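Local coordinates for protein Alpha/beta hydrolase (Paenibacillus sp. VTT E-133280, PDB 6TJ2) that acts as an extracellular alpha/beta-hydrolase that cleaves methyl salicylate as an esterase and resembles tobacco salicylic acid binding protein 2 in structure and function, at residues 52-56 with 201-205; 86-90 with 171-175; 197-201 with 265-270. One frame throughout, in Å; residues are numbered along the deposited sequence.

Contact 1 (52-56 with 201-205)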
ATOM      1  N   GLY A  52      -9.718 -10.013 -19.548  1.00 10.66           N
ATOM      2  CA  GLY A  52      -8.445 -10.707 -19.581  1.00 10.29           C
ATOM      3  C   GLY A  52      -8.599 -12.202 -19.693  1.00 10.23           C
ATOM      4  O   GLY A  52      -9.609 -12.710 -20.227  1.00 10.42           O
ATOM      5  N   SER A  53      -7.575 -12.925 -19.303  1.00 11.25           N
ATOM      6  CA  SER A  53      -7.515 -14.391 -19.462  1.00 10.45           C
ATOM      7  C   SER A  53      -8.442 -15.083 -18.461  1.00 10.80           C
ATOM      8  O   SER A  53      -8.824 -14.514 -17.386  1.00 11.56           O
ATOM      9  CB  SER A  53      -6.110 -14.891 -19.328  1.00 11.12           C
ATOM     10  OG  SER A  53      -5.270 -14.350 -20.308  1.00 12.24           O
ATOM     11  N   TRP A  54      -8.840 -16.302 -18.777  1.00 10.85           N
ATOM     12  CA  TRP A  54      -9.694 -17.117 -17.890  1.00 10.83           C
ATOM     13  C   TRP A  54     -11.013 -16.345 -17.668  1.00 10.90           C
ATOM     14  O   TRP A  54     -11.521 -16.343 -16.546  1.00 11.50           O
ATOM     15  CB  TRP A  54      -9.000 -17.484 -16.592  1.00 11.47           C
ATOM     16  CG  TRP A  54      -7.695 -18.158 -16.796  1.00 11.45           C
ATOM     17  CD1 TRP A  54      -7.486 -19.407 -17.315  1.00 11.97           C
ATOM     18  CD2 TRP A  54      -6.389 -17.591 -16.663  1.00 11.12           C
ATOM     19  NE1 TRP A  54      -6.149 -19.662 -17.448  1.00 12.34           N
ATOM     20  CE2 TRP A  54      -5.441 -18.555 -17.049  1.00 12.03           C
ATOM     21  CE3 TRP A  54      -5.953 -16.349 -16.166  1.00 11.34           C
ATOM     22  CZ2 TRP A  54      -4.071 -18.272 -17.049  1.00 12.99           C
ATOM     23  CZ3 TRP A  54      -4.606 -16.099 -16.147  1.00 11.76           C
ATOM     24  CH2 TRP A  54      -3.699 -17.038 -16.572  1.00 13.24           C
ATOM     25  N   ALA A  55     -11.516 -15.693 -18.681  1.00 11.22           N
ATOM     26  CA  ALA A  55     -12.687 -14.824 -18.572  1.00 11.36           C
ATOM     27  C   ALA A  55     -13.303 -14.699 -19.955  1.00 11.97           C
ATOM     28  O   ALA A  55     -12.676 -14.949 -20.977  1.00 11.62           O
ATOM     29  CB  ALA A  55     -12.335 -13.491 -18.008  1.00 11.82           C
ATOM     30  N   THR A  56     -14.539 -14.273 -19.993  1.00 11.94           N
ATOM     31  CA  THR A  56     -15.281 -13.923 -21.209  1.00 12.19           C
ATOM     32  C   THR A  56     -15.813 -12.494 -21.055  1.00 11.74           C
ATOM     33  O   THR A  56     -15.629 -11.831 -20.009  1.00 12.11           O
ATOM     34  CB  THR A  56     -16.459 -14.876 -21.434  1.00 12.85           C
ATOM     35  OG1 THR A  56     -17.453 -14.674 -20.429  1.00 15.70           O
ATOM     36  CG2 THR A  56     -16.036 -16.329 -21.413  1.00 15.65           C
ATOM     37  N   GLN A 201     -16.981 -19.982 -14.100  1.00 13.14           N
ATOM     38  CA  GLN A 201     -16.992 -18.958 -15.155  1.00 14.42           C
ATOM     39  C   GLN A 201     -15.583 -18.603 -15.609  1.00 13.27           C
ATOM     40  O   GLN A 201     -15.439 -17.543 -16.347  1.00 15.38           O
ATOM     41  CB  GLN A 201     -17.741 -17.694 -14.696  1.00 16.84           C
ATOM     42  CG  GLN A 201     -19.182 -17.905 -14.313  1.00 20.40           C
ATOM     43  CD  GLN A 201     -19.784 -16.582 -13.886  1.00 28.76           C
ATOM     44  OE1 GLN A 201     -20.619 -16.548 -12.982  1.00 48.75           O
ATOM     45  NE2 GLN A 201     -19.364 -15.474 -14.507  1.00 33.66           N
ATOM     46  N   ALA A 202     -14.558 -19.347 -15.256  1.00 12.46           N
ATOM     47  CA  ALA A 202     -13.147 -19.086 -15.607  1.00 12.13           C
ATOM     48  C   ALA A 202     -12.655 -20.193 -16.532  1.00 13.47           C
ATOM     49  O   ALA A 202     -12.071 -21.160 -16.072  1.00 14.90           O
ATOM     50  CB  ALA A 202     -12.287 -18.949 -14.353  1.00 13.25           C
ATOM     51  N   PRO A 203     -12.874 -20.068 -17.846  1.00 12.65           N
ATOM     52  CA  PRO A 203     -12.515 -21.159 -18.758  1.00 12.67           C
ATOM     53  C   PRO A 203     -11.034 -21.279 -18.977  1.00 13.87           C
ATOM     54  O   PRO A 203     -10.272 -20.349 -18.694  1.00 14.63           O
ATOM     55  CB  PRO A 203     -13.197 -20.829 -20.085  1.00 15.83           C
ATOM     56  CG  PRO A 203     -13.603 -19.407 -19.971  1.00 18.54           C
ATOM     57  CD  PRO A 203     -13.585 -18.983 -18.525  1.00 13.57           C
ATOM     58  N   PRO A 204     -10.568 -22.435 -19.460  1.00 12.96           N
ATOM     59  CA  PRO A 204      -9.156 -22.571 -19.820  1.00 12.18           C
ATOM     60  C   PRO A 204      -8.756 -21.505 -20.818  1.00 12.01           C
ATOM     61  O   PRO A 204      -9.564 -21.101 -21.673  1.00 13.87           O
ATOM     62  CB  PRO A 204      -9.076 -23.975 -20.473  1.00 12.73           C
ATOM     63  CG  PRO A 204     -10.240 -24.720 -19.839  1.00 15.34           C
ATOM     64  CD  PRO A 204     -11.343 -23.681 -19.743  1.00 13.96           C
ATOM     65  N   GLU A 205      -7.512 -21.091 -20.750  1.00 11.48           N
ATOM     66  CA  GLU A 205      -6.993 -20.001 -21.573  1.00 10.89           C
ATOM     67  C   GLU A 205      -6.135 -20.561 -22.698  1.00 10.91           C
ATOM     68  O   GLU A 205      -5.124 -21.228 -22.442  1.00 11.65           O
ATOM     69  CB  GLU A 205      -6.153 -19.049 -20.720  1.00 11.35           C
ATOM     70  CG  GLU A 205      -5.706 -17.804 -21.492  1.00 11.89           C
ATOM     71  CD  GLU A 205      -6.833 -16.827 -21.800  1.00 11.19           C
ATOM     72  OE1 GLU A 205      -7.996 -17.050 -21.434  1.00 12.11           O
ATOM     73  OE2 GLU A 205      -6.548 -15.800 -22.494  1.00 12.56           O
TER
HETATM   74  O   HOH W   1     -13.882 -15.306 -15.396  1.00 18.65           O
HETATM   75  O   HOH W   2     -17.325 -16.627 -18.270  1.00 32.21           O

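Contact 2 (86-90 with 171-175)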
ATOM      1  N   LYS A  86     -13.994 -20.991 -30.486  1.00 18.78           N
ATOM      2  CA  LYS A  86     -13.047 -22.050 -30.058  1.00 19.92           C
ATOM      3  C   LYS A  86     -11.827 -21.999 -30.951  1.00 19.49           C
ATOM      4  O   LYS A  86     -11.904 -22.262 -32.145  1.00 21.01           O
ATOM      5  CB  LYS A  86     -13.740 -23.417 -30.083  1.00 23.25           C
ATOM      6  CG  LYS A  86     -12.835 -24.603 -29.760  1.00 27.21           C
ATOM      7  CD  LYS A  86     -12.499 -24.745 -28.282  1.00 35.14           C
ATOM      8  CE  LYS A  86     -11.637 -25.972 -28.017  1.00 39.44           C
ATOM      9  NZ  LYS A  86     -11.171 -26.110 -26.609  1.00 46.78           N
ATOM     10  N   ASN A  87     -10.703 -21.620 -30.357  1.00 15.20           N
ATOM     11  CA  ASN A  87      -9.423 -21.627 -31.090  1.00 14.85           C
ATOM     12  C   ASN A  87      -8.282 -21.699 -30.088  1.00 15.06           C
ATOM     13  O   ASN A  87      -7.780 -20.653 -29.636  1.00 14.40           O
ATOM     14  CB  ASN A  87      -9.269 -20.442 -32.008  1.00 15.55           C
ATOM     15  CG  ASN A  87      -8.045 -20.561 -32.884  1.00 15.43           C
ATOM     16  OD1 ASN A  87      -7.289 -21.518 -32.743  1.00 17.02           O
ATOM     17  ND2 ASN A  87      -7.816 -19.555 -33.692  1.00 16.94           N
ATOM     18  N   ASN A  88      -7.894 -22.909 -29.732  1.00 13.83           N
ATOM     19  CA  ASN A  88      -6.781 -23.129 -28.785  1.00 13.60           C
ATOM     20  C   ASN A  88      -5.456 -22.585 -29.322  1.00 13.26           C
ATOM     21  O   ASN A  88      -4.551 -22.415 -28.510  1.00 13.47           O
ATOM     22  CB  ASN A  88      -6.698 -24.613 -28.424  1.00 15.73           C
ATOM     23  CG  ASN A  88      -7.828 -25.082 -27.528  1.00 20.43           C
ATOM     24  OD1 ASN A  88      -8.483 -24.264 -26.880  1.00 23.19           O
ATOM     25  ND2 ASN A  88      -7.945 -26.382 -27.403  1.00 24.26           N
ATOM     26  N   ASN A  89      -5.373 -22.323 -30.614  1.00 13.70           N
ATOM     27  CA  ASN A  89      -4.137 -21.832 -31.234  1.00 13.90           C
ATOM     28  C   ASN A  89      -4.218 -20.368 -31.611  1.00 12.82           C
ATOM     29  O   ASN A  89      -3.362 -19.857 -32.354  1.00 13.93           O
ATOM     30  CB  ASN A  89      -3.757 -22.708 -32.438  1.00 15.87           C
ATOM     31  CG  ASN A  89      -3.368 -24.122 -32.040  1.00 18.57           C
ATOM     32  OD1 ASN A  89      -2.910 -24.395 -30.950  1.00 20.27           O
ATOM     33  ND2 ASN A  89      -3.399 -25.009 -33.026  1.00 29.30           N
ATOM     34  N   VAL A  90      -5.178 -19.646 -31.038  1.00 12.30           N
ATOM     35  CA  VAL A  90      -5.325 -18.200 -31.300  1.00 11.86           C
ATOM     36  C   VAL A  90      -4.042 -17.451 -30.949  1.00 10.95           C
ATOM     37  O   VAL A  90      -3.321 -17.830 -30.005  1.00 11.97           O
ATOM     38  CB  VAL A  90      -6.550 -17.624 -30.574  1.00 11.98           C
ATOM     39  CG1 VAL A  90      -6.284 -17.503 -29.086  1.00 12.47           C
ATOM     40  CG2 VAL A  90      -6.929 -16.303 -31.139  1.00 13.63           C
ATOM     41  N   GLY A 171      -1.664 -30.653 -23.037  1.00 17.13           N
ATOM     42  CA  GLY A 171      -1.536 -31.309 -24.344  1.00 18.82           C
ATOM     43  C   GLY A 171      -2.387 -30.648 -25.433  1.00 17.99           C
ATOM     44  O   GLY A 171      -2.545 -31.223 -26.489  1.00 21.18           O
ATOM     45  N   ASN A 172      -2.997 -29.478 -25.213  1.00 16.13           N
ATOM     46  CA  ASN A 172      -3.823 -28.809 -26.238  1.00 15.85           C
ATOM     47  C   ASN A 172      -3.575 -27.293 -26.214  1.00 14.52           C
ATOM     48  O   ASN A 172      -4.435 -26.553 -26.683  1.00 15.05           O
ATOM     49  CB  ASN A 172      -5.310 -29.127 -26.111  1.00 16.35           C
ATOM     50  CG  ASN A 172      -5.915 -28.604 -24.835  1.00 17.75           C
ATOM     51  OD1 ASN A 172      -5.260 -27.946 -24.025  1.00 15.82           O
ATOM     52  ND2 ASN A 172      -7.184 -28.925 -24.654  1.00 21.67           N
ATOM     53  N   ASN A 173      -2.449 -26.864 -25.651  1.00 14.29           N
ATOM     54  CA  ASN A 173      -2.077 -25.435 -25.706  1.00 12.60           C
ATOM     55  C   ASN A 173      -3.052 -24.594 -24.879  1.00 12.81           C
ATOM     56  O   ASN A 173      -3.219 -23.439 -25.245  1.00 13.35           O
ATOM     57  CB  ASN A 173      -1.971 -24.904 -27.124  1.00 13.70           C
ATOM     58  CG  ASN A 173      -1.195 -23.614 -27.233  1.00 12.90           C
ATOM     59  OD1 ASN A 173      -1.620 -22.672 -27.942  1.00 15.43           O
ATOM     60  ND2 ASN A 173      -0.055 -23.559 -26.583  1.00 13.53           N
ATOM     61  N   THR A 174      -3.523 -25.100 -23.755  1.00 12.13           N
ATOM     62  CA  THR A 174      -4.376 -24.307 -22.854  1.00 12.48           C
ATOM     63  C   THR A 174      -3.818 -24.339 -21.446  1.00 12.88           C
ATOM     64  O   THR A 174      -3.048 -25.248 -21.061  1.00 13.28           O
ATOM     65  CB  THR A 174      -5.840 -24.719 -22.869  1.00 13.59           C
ATOM     66  OG1 THR A 174      -6.025 -26.044 -22.344  1.00 13.53           O
ATOM     67  CG2 THR A 174      -6.449 -24.641 -24.262  1.00 14.38           C
ATOM     68  N   ILE A 175      -4.185 -23.322 -20.675  1.00 11.95           N
ATOM     69  CA  ILE A 175      -3.852 -23.286 -19.242  1.00 11.85           C
ATOM     70  C   ILE A 175      -5.143 -23.226 -18.465  1.00 11.78           C
ATOM     71  O   ILE A 175      -5.950 -22.300 -18.636  1.00 11.75           O
ATOM     72  CB  ILE A 175      -2.999 -22.048 -18.920  1.00 11.74           C
ATOM     73  CG1 ILE A 175      -1.645 -22.143 -19.628  1.00 13.69           C
ATOM     74  CG2 ILE A 175      -2.840 -21.914 -17.414  1.00 12.55           C
ATOM     75  CD1 ILE A 175      -0.850 -20.823 -19.612  1.00 15.32           C
TER
HETATM   76  O   HOH W   3      -3.655 -26.589 -29.712  1.00 33.22           O

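Contact 3 (197-201 with 265-270)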
ATOM      1  N   ALA A 197     -18.459 -20.452  -7.704  1.00 12.01           N
ATOM      2  CA  ALA A 197     -19.297 -19.920  -8.797  1.00 13.06           C
ATOM      3  C   ALA A 197     -18.417 -19.210  -9.817  1.00 12.11           C
ATOM      4  O   ALA A 197     -18.546 -19.374 -11.038  1.00 13.79           O
ATOM      5  CB  ALA A 197     -20.355 -18.998  -8.279  1.00 13.97           C
ATOM      6  N   PHE A 198     -17.462 -18.409  -9.371  1.00 11.37           N
ATOM      7  CA  PHE A 198     -16.575 -17.648 -10.267  1.00 12.41           C
ATOM      8  C   PHE A 198     -15.614 -18.591 -10.987  1.00 11.92           C
ATOM      9  O   PHE A 198     -15.319 -18.374 -12.178  1.00 12.72           O
ATOM     10  CB  PHE A 198     -15.812 -16.563  -9.513  1.00 12.55           C
ATOM     11  CG  PHE A 198     -16.698 -15.560  -8.813  1.00 13.88           C
ATOM     12  CD1 PHE A 198     -17.933 -15.226  -9.295  1.00 16.04           C
ATOM     13  CD2 PHE A 198     -16.235 -14.958  -7.681  1.00 14.24           C
ATOM     14  CE1 PHE A 198     -18.735 -14.260  -8.667  1.00 18.25           C
ATOM     15  CE2 PHE A 198     -17.029 -14.002  -7.051  1.00 15.88           C
ATOM     16  CZ  PHE A 198     -18.257 -13.687  -7.520  1.00 17.22           C
ATOM     17  N   TYR A 199     -15.180 -19.688 -10.360  1.00 11.46           N
ATOM     18  CA  TYR A 199     -14.283 -20.661 -11.013  1.00 11.92           C
ATOM     19  C   TYR A 199     -15.010 -21.338 -12.169  1.00 12.52           C
ATOM     20  O   TYR A 199     -14.398 -21.554 -13.243  1.00 12.12           O
ATOM     21  CB  TYR A 199     -13.772 -21.677  -9.999  1.00 11.88           C
ATOM     22  CG  TYR A 199     -12.714 -22.601 -10.523  1.00 11.78           C
ATOM     23  CD1 TYR A 199     -11.487 -22.117 -10.957  1.00 11.48           C
ATOM     24  CD2 TYR A 199     -12.943 -23.967 -10.607  1.00 13.05           C
ATOM     25  CE1 TYR A 199     -10.497 -22.980 -11.405  1.00 11.00           C
ATOM     26  CE2 TYR A 199     -11.969 -24.818 -11.064  1.00 11.62           C
ATOM     27  CZ  TYR A 199     -10.730 -24.339 -11.445  1.00 11.76           C
ATOM     28  OH  TYR A 199      -9.779 -25.212 -11.913  1.00 13.18           O
ATOM     29  N   LYS A 200     -16.304 -21.592 -11.981  1.00 12.17           N
ATOM     30  CA  LYS A 200     -17.090 -22.231 -13.071  1.00 14.13           C
ATOM     31  C   LYS A 200     -17.123 -21.286 -14.278  1.00 13.26           C
ATOM     32  O   LYS A 200     -17.367 -21.794 -15.400  1.00 15.27           O
ATOM     33  CB  LYS A 200     -18.479 -22.550 -12.548  1.00 14.33           C
ATOM     34  CG  LYS A 200     -18.628 -23.776 -11.663  1.00 16.02           C
ATOM     35  CD  LYS A 200     -19.980 -23.912 -11.039  1.00 17.16           C
ATOM     36  CE  LYS A 200     -20.182 -25.224 -10.331  1.00 18.34           C
ATOM     37  NZ  LYS A 200     -21.503 -25.274  -9.670  1.00 21.69           N
ATOM     38  N   GLN A 201     -16.981 -19.982 -14.100  1.00 13.14           N
ATOM     39  CA  GLN A 201     -16.992 -18.958 -15.155  1.00 14.42           C
ATOM     40  C   GLN A 201     -15.583 -18.603 -15.609  1.00 13.27           C
ATOM     41  O   GLN A 201     -15.439 -17.543 -16.347  1.00 15.38           O
ATOM     42  CB  GLN A 201     -17.741 -17.694 -14.696  1.00 16.84           C
ATOM     43  CG  GLN A 201     -19.182 -17.905 -14.313  1.00 20.40           C
ATOM     44  CD  GLN A 201     -19.784 -16.582 -13.886  1.00 28.76           C
ATOM     45  OE1 GLN A 201     -20.619 -16.548 -12.982  1.00 48.75           O
ATOM     46  NE2 GLN A 201     -19.364 -15.474 -14.507  1.00 33.66           N
ATOM     47  N   MET A 265     -10.883 -10.896  -9.300  1.00 10.53           N
ATOM     48  CA  MET A 265     -12.124 -11.357 -10.004  1.00 10.87           C
ATOM     49  C   MET A 265     -13.367 -11.373  -9.123  1.00 10.89           C
ATOM     50  O   MET A 265     -14.446 -11.614  -9.692  1.00 12.30           O
ATOM     51  CB  MET A 265     -11.906 -12.720 -10.645  1.00 13.04           C
ATOM     52  CG  MET A 265     -10.834 -12.666 -11.665  1.00 14.69           C
ATOM     53  SD  MET A 265     -10.909 -14.139 -12.699  1.00 19.45           S
ATOM     54  CE  MET A 265      -9.953 -13.626 -14.117  1.00 23.84           C
ATOM     55  N   THR A 266     -13.323 -11.035  -7.844  1.00 10.14           N
ATOM     56  CA  THR A 266     -14.566 -11.005  -7.022  1.00 10.98           C
ATOM     57  C   THR A 266     -15.295  -9.676  -7.231  1.00 11.26           C
ATOM     58  O   THR A 266     -16.520  -9.628  -7.416  1.00 11.49           O
ATOM     59  CB  THR A 266     -14.207 -11.132  -5.541  1.00 11.08           C
ATOM     60  OG1 THR A 266     -13.415 -12.304  -5.341  1.00 12.13           O
ATOM     61  CG2 THR A 266     -15.418 -11.141  -4.639  1.00 11.73           C
ATOM     62  N   THR A 267     -14.563  -8.576  -7.121  1.00 10.99           N
ATOM     63  CA  THR A 267     -15.167  -7.268  -6.815  1.00 10.90           C
ATOM     64  C   THR A 267     -16.007  -6.763  -7.950  1.00 10.97           C
ATOM     65  O   THR A 267     -17.033  -6.099  -7.706  1.00 11.62           O
ATOM     66  CB  THR A 267     -14.055  -6.301  -6.411  1.00 11.18           C
ATOM     67  OG1 THR A 267     -13.115  -6.980  -5.566  1.00 12.35           O
ATOM     68  CG2 THR A 267     -14.576  -5.065  -5.684  1.00 12.82           C
ATOM     69  N   VAL A 268     -15.642  -7.061  -9.178  1.00 10.99           N
ATOM     70  CA  VAL A 268     -16.482  -6.598 -10.325  1.00 12.68           C
ATOM     71  C   VAL A 268     -17.843  -7.279 -10.284  1.00 13.15           C
ATOM     72  O   VAL A 268     -18.814  -6.817 -10.941  1.00 14.03           O
ATOM     73  CB  VAL A 268     -15.829  -6.827 -11.695  1.00 14.92           C
ATOM     74  CG1 VAL A 268     -14.590  -5.963 -11.801  1.00 14.99           C
ATOM     75  CG2 VAL A 268     -15.587  -8.290 -11.984  1.00 15.42           C
ATOM     76  N   ARG A 269     -17.981  -8.400  -9.579  1.00 12.76           N
ATOM     77  CA  ARG A 269     -19.285  -9.114  -9.432  1.00 13.77           C
ATOM     78  C   ARG A 269     -19.977  -8.677  -8.168  1.00 14.55           C
ATOM     79  O   ARG A 269     -21.209  -8.502  -8.212  1.00 17.07           O
ATOM     80  CB  ARG A 269     -19.120 -10.629  -9.377  1.00 15.97           C
ATOM     81  CG  ARG A 269     -18.958 -11.224 -10.752  1.00 16.79           C
ATOM     82  CD  ARG A 269     -17.509 -11.515 -11.004  1.00 19.02           C
ATOM     83  NE  ARG A 269     -17.450 -12.251 -12.251  1.00 19.04           N
ATOM     84  CZ  ARG A 269     -16.525 -13.151 -12.552  1.00 16.74           C
ATOM     85  NH1 ARG A 269     -15.469 -13.348 -11.798  1.00 15.10           N
ATOM     86  NH2 ARG A 269     -16.655 -13.820 -13.671  1.00 19.43           N
ATOM     87  N   THR A 270     -19.275  -8.504  -7.055  1.00 13.05           N
ATOM     88  CA  THR A 270     -19.918  -8.286  -5.733  1.00 13.52           C
ATOM     89  C   THR A 270     -20.144  -6.818  -5.448  1.00 14.15           C
ATOM     90  O   THR A 270     -21.022  -6.516  -4.625  1.00 15.36           O
ATOM     91  CB  THR A 270     -19.126  -8.999  -4.640  1.00 14.19           C
ATOM     92  OG1 THR A 270     -17.824  -8.406  -4.676  1.00 14.01           O
ATOM     93  CG2 THR A 270     -19.029 -10.488  -4.893  1.00 15.93           C
TER
HETATM   94  O   HOH W   4     -14.480 -15.773 -12.845  1.00 19.48           O

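Contact 1 (52-56 with 201-205)
Ser53 meets Glu205 side by side, its CB and OG against the carboxylate; Ser53 OG lies 2.9 Å from Glu205 OE2, at most a weak bond, since the hydroxyl proton may be shared with another acceptor. The same OE2 is bonded to His82 NE2, so this oxygen serves two parts of the fold. Trp54 follows in a left-handed backbone conformation. Its N sends a nearly straight bond of 2.9 Å to Glu205 OE1 (168° at the hydrogen), arriving 59° out of the carboxylate plane. Glu205 has CG anti to the backbone N (chi1 -174°) and bends at chi2, which brings the carboxylate back to Ser53 and Trp54 N while CB lies over the indole face, 3.7 Å from the centroid of the five-membered ring. At the indole edge CD1 touches Pro203 O at 3.2 Å, while NE1 is bonded to Ile175 O. Two further backbone atoms of Trp54 take part: CA-H points at Pro203 O, and O receives the CA-H of Ala202, with Ala202 CA 3.3 Å from it. Ala202, with its single methyl, fits close to this carbonyl. At Ala55 the chain runs past Pro203 CD, and Thr56 sets its CG2 across Pro203 CG, 4.2 Å away. Two waters add bridges: one donates to both Trp54 O and Gln201 O, and the second links Gln201 O to Thr56 OG1. The loop after strand 46-50 corresponds to the one that commonly supplies part of the oxyanion hole in alpha/beta hydrolases. Here a buried carboxylate holds it from the far segment; the bonds from Trp54 N and His82 NE2, with Ser53 OG as a possible weaker one, are likely to stabilise that acid's negative charge.

Contact 2 (86-90 with 171-175)
The amide of Asn88 rests against the 171-175 segment, with Thr174 CG2 and Asn172 O on one side of its plane and Lys86 NZ approaching from the other. The methyl CG2 of Thr174 comes to 3.3 Å from Asn88 OD1, while NZ reaches that oxygen through a weak bond. Beyond ND2 lies the Asn172 amide, its plane turned 56° from that of Asn88, so the two do not stack. Asn88 sits in a type I beta turn from Asn87 to Val90, closed by Val90 N on Asn87 O at 3.1 Å. An Asx turn is built into it: Asn87 OD1 takes the N-H of Asn89 at 3.0 Å, from above its carbonyl plane. The turn belongs to the loop after strand 73-75; across the contact, strand 174-175 pairs antiparallel with strand 205-206 beside helix 157-170. Asparagine suits these places for different reasons: at Asn87 the short amide bonds to nearby backbone, Asn172 uses its amide on hydroxyls, and at Asn173 the residue type tolerates positive phi. With CG anti to the carbonyl carbon (chi1 -72°), the Asn88 amide is placed against Thr174 CG2. Asn88 CB lies 3.5 Å from Asn172 O. Putting an alanine here would probably open a gap beside the Thr174 methyl and remove the weak acceptor for Lys86 NZ. Nearby, a water donates to Asn89 OD1 at 2.6 Å and, weakly, to Asn172 O. Asn172 OD1 accepts from Thr174 OG1 at 2.7 Å, the hydroxyl tilted 22° from the carbonyl plane, and is bonded to Ser170 OG as well.

Contact 3 (197-201 with 265-270)
Phe198, in the last turn of helix 192-200, faces Thr266, where the 265-270 segment leads into a short helix; their CA atoms are 7.7 Å apart. Thr266 O accepts from both Arg269 N and Thr270 N. At the other segment the helix runs out, and Gln201 N makes weak bonds to Phe198 O and Ala197 O. Phe198 carries the packing. Arg269 lies over one face of its ring, CD 4.2 Å from the centroid in a CH-pi contact, with the guanidinium nearly parallel to the ring (6°) but displaced toward its rim. Thr270 CG2 touches the ring edge. The contact joins a helix that, as in related esterases, probably belongs to the cap over the alpha/beta-hydrolase core to the loop just after His264, the presumed catalytic histidine. With a long flexible chain ending in a flat guanidinium, arginine can both cover an aromatic ring and use its N-H groups: the bend at chi2 turns NH1 back to Met265 O (2.9 Å, 158° at the hydrogen). NH1 also donates to a water that gives its own hydrogen to Phe198 O. Gln201 NE2 passes 3.3 Å from Arg269 NH2, two donors that approach without bonding, with the amide turned 84° from the guanidinium.

The 201-205 segment ties the three contacts together. Gln201 belongs to both contact 1 and contact 3, whose centres are about 11 Å apart, and Met265 CE packs 3.6 Å from Ser53 O. Contact 2 is joined to contact 1 chiefly around Ile175 O, 2.9 Å from Glu205 N, with Glu205 O packing on Thr174 CB. Contacts 2 and 3 do not touch; their centres are about 23 Å apart and their nearest atoms about 8 Å. The presumed catalytic triad, Ser117, His264 and Asp234, is near contacts 1 and 3: Ser53 lies close to it and Met265 touches it, whereas contact 2 is a surface contact.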